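Local coordinates for glycosyl hydrolases family 2, sugar binding domain protein (PDB 6D1P) that probably hydrolyses O-glycosidic bonds as a family 2 glycoside hydrolase, being a beta-glucuronidase of the gut bacterium Bacteroides uniformis, at residues Arg322-Gly327 / Met567-Ser573; Lys354-Ala358 / Phe613-Ser618. Residues are numbered along the deposited sequence.

Both contacts close the TIM barrel, contact 1 in its sheet and contact 2 in the helical layer outside. Contact 1 pairs the first barrel strand, 321-329, with the last, 572-574; contact 2 packs the end of the first helix, 343-356, on helix 609-617. Their segments alternate along the chain, and their centres lie about 15 Å apart. Arg326 joins them: its NH2 is 2.9 Å from Gly357 O, a probable hydrogen bond, while its CB packs 3.5 Å from Trp617 CE2. Both lie toward the N-terminal ends of the strands, whereas TIM-barrel active sites lie at the C-terminal ends. The side chain of Met356 is about 13 Å from a bound sodium ion.

Contact 1. Residues Arg322-Gly327 / Met567-Ser573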
ATOM      1  N   ARG A 322     -38.037  27.994  25.518  1.00 32.61           N
ATOM      2  CA  ARG A 322     -36.592  28.072  25.408  1.00 32.62           C
ATOM      3  C   ARG A 322     -35.990  26.717  25.758  1.00 39.44           C
ATOM      4  O   ARG A 322     -36.385  26.084  26.744  1.00 31.79           O
ATOM      5  CB  ARG A 322     -36.045  29.149  26.340  1.00 30.92           C
ATOM      6  CG  ARG A 322     -34.544  29.360  26.228  1.00 37.43           C
ATOM      7  CD  ARG A 322     -33.752  28.465  27.187  1.00 33.17           C
ATOM      8  NE  ARG A 322     -32.312  28.603  26.990  1.00 30.25           N
ATOM      9  CZ  ARG A 322     -31.458  28.963  27.939  1.00 30.36           C
ATOM     10  NH1 ARG A 322     -31.904  29.208  29.157  1.00 35.93           N
ATOM     11  NH2 ARG A 322     -30.161  29.068  27.675  1.00 25.62           N
ATOM     12  N   LEU A 323     -35.036  26.267  24.940  1.00 37.39           N
ATOM     13  CA  LEU A 323     -34.421  24.952  25.110  1.00 30.32           C
ATOM     14  C   LEU A 323     -32.925  25.095  24.883  1.00 28.77           C
ATOM     15  O   LEU A 323     -32.491  25.469  23.788  1.00 29.67           O
ATOM     16  CB  LEU A 323     -35.027  23.927  24.147  1.00 29.10           C
ATOM     17  CG  LEU A 323     -34.405  22.527  24.122  1.00 35.74           C
ATOM     18  CD1 LEU A 323     -34.550  21.828  25.489  1.00 31.79           C
ATOM     19  CD2 LEU A 323     -35.020  21.686  23.005  1.00 28.36           C
ATOM     20  N   LEU A 324     -32.148  24.846  25.927  1.00 24.51           N
ATOM     21  CA  LEU A 324     -30.703  24.886  25.817  1.00 29.87           C
ATOM     22  C   LEU A 324     -30.234  23.635  25.077  1.00 29.06           C
ATOM     23  O   LEU A 324     -30.392  22.519  25.569  1.00 26.18           O
ATOM     24  CB  LEU A 324     -30.066  24.999  27.195  1.00 32.04           C
ATOM     25  CG  LEU A 324     -28.628  25.479  26.977  1.00 35.41           C
ATOM     26  CD1 LEU A 324     -28.236  26.481  28.040  1.00 34.86           C
ATOM     27  CD2 LEU A 324     -27.655  24.308  26.947  1.00 31.26           C
ATOM     28  N   LEU A 325     -29.673  23.824  23.888  1.00 25.71           N
ATOM     29  CA  LEU A 325     -29.202  22.702  23.088  1.00 30.70           C
ATOM     30  C   LEU A 325     -28.012  22.037  23.776  1.00 23.96           C
ATOM     31  O   LEU A 325     -27.009  22.690  24.088  1.00 21.95           O
ATOM     32  CB  LEU A 325     -28.843  23.174  21.677  1.00 26.25           C
ATOM     33  CG  LEU A 325     -30.068  23.772  20.973  1.00 28.51           C
ATOM     34  CD1 LEU A 325     -29.669  24.455  19.680  1.00 29.31           C
ATOM     35  CD2 LEU A 325     -31.138  22.727  20.706  1.00 23.81           C
ATOM     36  N   ARG A 326     -28.144  20.752  24.054  1.00 25.31           N
ATOM     37  CA  ARG A 326     -27.082  19.979  24.691  1.00 26.10           C
ATOM     38  C   ARG A 326     -26.514  19.095  23.582  1.00 27.56           C
ATOM     39  O   ARG A 326     -27.042  18.022  23.281  1.00 30.39           O
ATOM     40  CB  ARG A 326     -27.621  19.198  25.889  1.00 29.99           C
ATOM     41  CG  ARG A 326     -28.559  20.050  26.797  1.00 29.80           C
ATOM     42  CD  ARG A 326     -29.063  19.315  28.086  1.00 35.34           C
ATOM     43  NE  ARG A 326     -29.765  18.034  27.848  1.00 37.44           N
ATOM     44  CZ  ARG A 326     -31.091  17.868  27.704  1.00 42.65           C
ATOM     45  NH1 ARG A 326     -31.928  18.908  27.760  1.00 38.29           N
ATOM     46  NH2 ARG A 326     -31.588  16.645  27.489  1.00 35.23           N
ATOM     47  N   GLY A 327     -25.461  19.579  22.929  1.00 25.71           N
ATOM     48  CA  GLY A 327     -25.005  18.924  21.717  1.00 24.06           C
ATOM     49  C   GLY A 327     -23.675  18.205  21.777  1.00 22.03           C
ATOM     50  O   GLY A 327     -22.822  18.502  22.619  1.00 22.76           O
ATOM     51  N   MET A 567     -26.763  30.907  31.844  1.00 32.98           N
ATOM     52  CA  MET A 567     -26.667  31.668  30.593  1.00 29.86           C
ATOM     53  C   MET A 567     -27.993  31.611  29.858  1.00 34.16           C
ATOM     54  O   MET A 567     -28.187  30.772  28.965  1.00 29.02           O
ATOM     55  CB  MET A 567     -25.556  31.143  29.697  1.00 29.44           C
ATOM     56  CG  MET A 567     -24.181  31.174  30.309  1.00 31.52           C
ATOM     57  SD  MET A 567     -22.974  30.667  29.077  1.00 45.87           S
ATOM     58  CE  MET A 567     -21.533  30.458  30.094  1.00 33.60           C
ATOM     59  N   PRO A 568     -28.925  32.506  30.197  1.00 25.61           N
ATOM     60  CA  PRO A 568     -30.241  32.486  29.551  1.00 27.16           C
ATOM     61  C   PRO A 568     -30.225  32.879  28.081  1.00 29.11           C
ATOM     62  O   PRO A 568     -31.155  32.503  27.360  1.00 32.05           O
ATOM     63  CB  PRO A 568     -31.056  33.493  30.385  1.00 29.09           C
ATOM     64  CG  PRO A 568     -30.042  34.398  30.990  1.00 24.62           C
ATOM     65  CD  PRO A 568     -28.823  33.541  31.237  1.00 32.33           C
ATOM     66  N   ARG A 569     -29.237  33.634  27.600  1.00 29.70           N
ATOM     67  CA  ARG A 569     -29.248  33.950  26.169  1.00 34.50           C
ATOM     68  C   ARG A 569     -28.707  32.839  25.279  1.00 32.84           C
ATOM     69  O   ARG A 569     -28.888  32.926  24.058  1.00 33.50           O
ATOM     70  CB  ARG A 569     -28.422  35.192  25.860  1.00 39.52           C
ATOM     71  CG  ARG A 569     -28.919  36.463  26.477  1.00 41.55           C
ATOM     72  CD  ARG A 569     -27.707  37.191  26.988  1.00 42.06           C
ATOM     73  NE  ARG A 569     -27.087  38.056  25.994  1.00 39.59           N
ATOM     74  CZ  ARG A 569     -25.781  38.282  25.921  1.00 38.62           C
ATOM     75  NH1 ARG A 569     -24.950  37.666  26.754  1.00 40.58           N
ATOM     76  NH2 ARG A 569     -25.305  39.106  25.005  1.00 33.58           N
ATOM     77  N   LEU A 570     -28.044  31.823  25.842  1.00 29.72           N
ATOM     78  CA  LEU A 570     -27.304  30.835  25.051  1.00 27.56           C
ATOM     79  C   LEU A 570     -28.264  29.893  24.336  1.00 23.96           C
ATOM     80  O   LEU A 570     -29.016  29.164  24.978  1.00 29.01           O
ATOM     81  CB  LEU A 570     -26.346  30.041  25.948  1.00 25.14           C
ATOM     82  CG  LEU A 570     -25.426  28.971  25.317  1.00 30.55           C
ATOM     83  CD1 LEU A 570     -24.520  29.593  24.262  1.00 22.27           C
ATOM     84  CD2 LEU A 570     -24.593  28.276  26.385  1.00 20.61           C
ATOM     85  N   THR A 571     -28.251  29.900  23.008  1.00 26.15           N
ATOM     86  CA  THR A 571     -28.964  28.849  22.296  1.00 27.45           C
ATOM     87  C   THR A 571     -28.488  27.468  22.751  1.00 30.08           C
ATOM     88  O   THR A 571     -29.300  26.595  23.084  1.00 27.24           O
ATOM     89  CB  THR A 571     -28.791  29.021  20.786  1.00 30.37           C
ATOM     90  OG1 THR A 571     -27.399  29.012  20.452  1.00 25.94           O
ATOM     91  CG2 THR A 571     -29.401  30.334  20.342  1.00 29.40           C
ATOM     92  N   GLY A 572     -27.176  27.268  22.813  1.00 29.56           N
ATOM     93  CA  GLY A 572     -26.633  25.991  23.232  1.00 29.10           C
ATOM     94  C   GLY A 572     -25.244  25.766  22.660  1.00 30.00           C
ATOM     95  O   GLY A 572     -24.620  26.673  22.103  1.00 24.78           O
ATOM     96  N   SER A 573     -24.772  24.530  22.811  1.00 24.51           N
ATOM     97  CA  SER A 573     -23.467  24.193  22.267  1.00 23.10           C
ATOM     98  C   SER A 573     -23.429  22.729  21.851  1.00 29.41           C
ATOM     99  O   SER A 573     -24.319  21.939  22.183  1.00 25.74           O
ATOM    100  CB  SER A 573     -22.362  24.466  23.272  1.00 19.68           C
ATOM    101  OG  SER A 573     -22.459  23.527  24.320  1.00 21.68           O
TER
HETATM  102  O   HOH W   1     -31.719  28.142  24.193  1.00 26.56           O
HETATM  103  O   HOH W   2     -25.003  22.630  25.535  1.00 29.05           O
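Two backbone segments run parallel here and join the first and last strands of a TIM barrel. Leu325 bridges Gly572 (CA-CA 4.2 Å): Leu325 N donates to Thr571 O (2.9 Å), and Ser573 N donates to Leu325 O (3.2 Å). Gly327 N adds a weak bond to Ser573 O (2.7 Å). Gly572 (phi/psi 154°/-169°) must be glycine, since a CB would jam against Thr571 O and run into Leu325 CB. Met567-Leu570 form a type I turn with Leu570 N bonded to Met567 O (3.3 Å). Long, multiply donating Arg322 suits the carbonyls of this turn: its NH2 donates to both Met567 O and Leu570 O (2.9 Å each), and its NE to water 1 (2.9 Å), which can donate to Leu570 O (3.0 Å). Water 2 donates to Leu325 O (2.5 Å) and is bonded to Ser573 OG (3.0 Å), a hydroxyl also held by Gln564. Thr571 OG1 is bonded to Phe508 O, and Arg326 N to Asn359 OD1. Leu324 CD1 meets Leu570 CD2 at 4.4 Å, and both leucines touch Gln564 of helix 550-564. Strand 572-574 thus lies between strands 510-511 and 321-329, while Leu325 packs on Phe316 of strand 316-318.

Contact 2. Residues Lys354-Ala358 / Phe613-Ser618; sequences KEMGA and FQSYWS
The ends of two helices meet, with Met356 CA 4.6 Å from Gln614 CA and Gly357 CA 4.0 Å from Ser618 CA. Gly357 (phi/psi 99°/5°) terminates its helix in a Schellman motif; the positive phi calls for glycine, as does the close approach, a CB clashing with Trp617 C. Residues 613-617 are helical; Ser618, first to leave helical angles, bonds its N to Gln614 O (2.9 Å). Gln614, extended (chi1 and chi2 both t), sends NE2 to Glu355 O (2.9 Å). Water 3 links Glu355 O (3.0 Å) to Ser618 OG (2.7 Å), also bonded to Lys620 N. Flexible Met356 (t, t, p) lays CG 3.8 Å from Phe613 CB and SD 5.1 Å from the Phe613 ring centroid, an oblique Met-aromatic contact. Trp617 (chi1 m, chi2 near 0°) brings CZ3 4.0 Å from small Ala358 CB. In this packing of neighbouring outer TIM-barrel helices, Trp617 makes a cation-pi interaction with Arg326 of strand 321-329, and Phe613 and Trp617 touch Leu561 of helix 550-564.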
ATOM      1  N   LYS A 354     -27.885   9.273  23.204  1.00 27.05           N
ATOM      2  CA  LYS A 354     -29.170   9.607  23.809  1.00 29.82           C
ATOM      3  C   LYS A 354     -29.152   9.378  25.318  1.00 28.68           C
ATOM      4  O   LYS A 354     -29.580  10.239  26.089  1.00 26.51           O
ATOM      5  CB  LYS A 354     -30.282   8.788  23.156  1.00 28.40           C
ATOM      6  CG  LYS A 354     -31.654   9.067  23.757  1.00 28.64           C
ATOM      7  CD  LYS A 354     -32.161  10.443  23.365  1.00 27.06           C
ATOM      8  CE  LYS A 354     -33.496  10.755  24.049  1.00 29.52           C
ATOM      9  NZ  LYS A 354     -34.145  11.931  23.397  1.00 25.91           N
ATOM     10  N   GLU A 355     -28.603   8.240  25.756  1.00 30.99           N
ATOM     11  CA  GLU A 355     -28.508   7.931  27.180  1.00 28.80           C
ATOM     12  C   GLU A 355     -27.573   8.862  27.929  1.00 26.46           C
ATOM     13  O   GLU A 355     -27.637   8.908  29.161  1.00 28.08           O
ATOM     14  CB  GLU A 355     -28.032   6.493  27.371  1.00 25.62           C
ATOM     15  CG  GLU A 355     -29.076   5.511  26.945  1.00 31.79           C
ATOM     16  CD  GLU A 355     -28.543   4.110  26.792  1.00 42.16           C
ATOM     17  OE1 GLU A 355     -27.407   3.847  27.260  1.00 44.47           O
ATOM     18  OE2 GLU A 355     -29.265   3.279  26.183  1.00 45.01           O
ATOM     19  N   MET A 356     -26.663   9.542  27.224  1.00 24.07           N
ATOM     20  CA  MET A 356     -25.813  10.527  27.874  1.00 25.08           C
ATOM     21  C   MET A 356     -26.598  11.798  28.191  1.00 28.98           C
ATOM     22  O   MET A 356     -26.172  12.595  29.031  1.00 29.53           O
ATOM     23  CB  MET A 356     -24.603  10.843  26.988  1.00 27.35           C
ATOM     24  CG  MET A 356     -23.504  11.669  27.662  1.00 27.41           C
ATOM     25  SD  MET A 356     -22.192  12.175  26.488  1.00 27.91           S
ATOM     26  CE  MET A 356     -23.203  12.901  25.197  1.00 20.68           C
ATOM     27  N   GLY A 357     -27.754  11.985  27.566  1.00 25.35           N
ATOM     28  CA  GLY A 357     -28.582  13.128  27.850  1.00 27.45           C
ATOM     29  C   GLY A 357     -28.453  14.253  26.863  1.00 31.23           C
ATOM     30  O   GLY A 357     -29.031  15.317  27.099  1.00 33.39           O
ATOM     31  N   ALA A 358     -27.694  14.057  25.782  1.00 28.91           N
ATOM     32  CA  ALA A 358     -27.660  15.003  24.680  1.00 27.31           C
ATOM     33  C   ALA A 358     -29.024  15.092  24.026  1.00 24.46           C
ATOM     34  O   ALA A 358     -29.803  14.144  24.036  1.00 26.95           O
ATOM     35  CB  ALA A 358     -26.625  14.581  23.625  1.00 27.16           C
ATOM     36  N   PHE A 613     -20.938  14.392  31.720  1.00 25.19           N
ATOM     37  CA  PHE A 613     -22.061  14.856  30.901  1.00 27.87           C
ATOM     38  C   PHE A 613     -23.363  14.207  31.339  1.00 27.99           C
ATOM     39  O   PHE A 613     -24.403  14.876  31.417  1.00 33.00           O
ATOM     40  CB  PHE A 613     -21.819  14.577  29.410  1.00 26.79           C
ATOM     41  CG  PHE A 613     -20.920  15.594  28.737  1.00 26.72           C
ATOM     42  CD1 PHE A 613     -21.419  16.826  28.337  1.00 25.57           C
ATOM     43  CD2 PHE A 613     -19.576  15.327  28.532  1.00 27.93           C
ATOM     44  CE1 PHE A 613     -20.611  17.767  27.758  1.00 24.81           C
ATOM     45  CE2 PHE A 613     -18.747  16.271  27.926  1.00 29.61           C
ATOM     46  CZ  PHE A 613     -19.265  17.492  27.542  1.00 28.93           C
ATOM     47  N   GLN A 614     -23.334  12.900  31.609  1.00 27.43           N
ATOM     48  CA  GLN A 614     -24.570  12.200  31.925  1.00 24.82           C
ATOM     49  C   GLN A 614     -25.172  12.743  33.213  1.00 26.18           C
ATOM     50  O   GLN A 614     -26.386  12.969  33.293  1.00 21.11           O
ATOM     51  CB  GLN A 614     -24.322  10.699  32.036  1.00 27.08           C
ATOM     52  CG  GLN A 614     -25.592   9.840  32.092  1.00 28.20           C
ATOM     53  CD  GLN A 614     -25.278   8.343  32.057  1.00 30.56           C
ATOM     54  OE1 GLN A 614     -24.489   7.841  32.867  1.00 28.21           O
ATOM     55  NE2 GLN A 614     -25.882   7.631  31.101  1.00 26.97           N
ATOM     56  N   SER A 615     -24.326  13.015  34.205  1.00 24.12           N
ATOM     57  CA  SER A 615     -24.811  13.508  35.480  1.00 27.01           C
ATOM     58  C   SER A 615     -25.480  14.871  35.348  1.00 31.74           C
ATOM     59  O   SER A 615     -26.326  15.210  36.180  1.00 28.24           O
ATOM     60  CB  SER A 615     -23.664  13.583  36.481  1.00 24.28           C
ATOM     61  OG  SER A 615     -22.758  14.595  36.120  1.00 25.55           O
ATOM     62  N   TYR A 616     -25.130  15.649  34.319  1.00 28.36           N
ATOM     63  CA  TYR A 616     -25.721  16.967  34.102  1.00 30.39           C
ATOM     64  C   TYR A 616     -26.916  16.933  33.165  1.00 27.09           C
ATOM     65  O   TYR A 616     -27.814  17.768  33.282  1.00 30.09           O
ATOM     66  CB  TYR A 616     -24.682  17.925  33.516  1.00 28.83           C
ATOM     67  CG  TYR A 616     -23.834  18.701  34.501  1.00 26.84           C
ATOM     68  CD1 TYR A 616     -24.260  19.931  34.988  1.00 26.40           C
ATOM     69  CD2 TYR A 616     -22.589  18.233  34.906  1.00 22.54           C
ATOM     70  CE1 TYR A 616     -23.482  20.665  35.875  1.00 27.61           C
ATOM     71  CE2 TYR A 616     -21.800  18.962  35.794  1.00 21.51           C
ATOM     72  CZ  TYR A 616     -22.257  20.185  36.272  1.00 26.99           C
ATOM     73  OH  TYR A 616     -21.495  20.939  37.144  1.00 28.63           O
ATOM     74  N   TRP A 617     -26.958  15.981  32.243  1.00 28.74           N
ATOM     75  CA  TRP A 617     -27.911  16.046  31.146  1.00 30.42           C
ATOM     76  C   TRP A 617     -28.982  14.981  31.199  1.00 24.91           C
ATOM     77  O   TRP A 617     -30.086  15.204  30.691  1.00 28.59           O
ATOM     78  CB  TRP A 617     -27.179  15.925  29.794  1.00 29.44           C
ATOM     79  CG  TRP A 617     -26.418  17.144  29.393  1.00 30.58           C
ATOM     80  CD1 TRP A 617     -26.325  18.330  30.080  1.00 28.97           C
ATOM     81  CD2 TRP A 617     -25.661  17.318  28.189  1.00 29.21           C
ATOM     82  NE1 TRP A 617     -25.549  19.227  29.376  1.00 30.25           N
ATOM     83  CE2 TRP A 617     -25.130  18.632  28.212  1.00 31.84           C
ATOM     84  CE3 TRP A 617     -25.381  16.494  27.090  1.00 31.53           C
ATOM     85  CZ2 TRP A 617     -24.325  19.132  27.186  1.00 27.69           C
ATOM     86  CZ3 TRP A 617     -24.570  17.003  26.057  1.00 27.28           C
ATOM     87  CH2 TRP A 617     -24.059  18.304  26.120  1.00 25.13           C
ATOM     88  N   SER A 618     -28.669  13.818  31.750  1.00 30.39           N
ATOM     89  CA  SER A 618     -29.606  12.708  31.738  1.00 34.16           C
ATOM     90  C   SER A 618     -30.672  12.904  32.808  1.00 31.69           C
ATOM     91  O   SER A 618     -30.376  13.353  33.920  1.00 27.73           O
ATOM     92  CB  SER A 618     -28.875  11.391  31.979  1.00 28.04           C
ATOM     93  OG  SER A 618     -29.776  10.313  31.852  1.00 30.71           O
TER
HETATM   94  O   HOH W   3     -29.798   7.741  30.885  1.00 29.49           O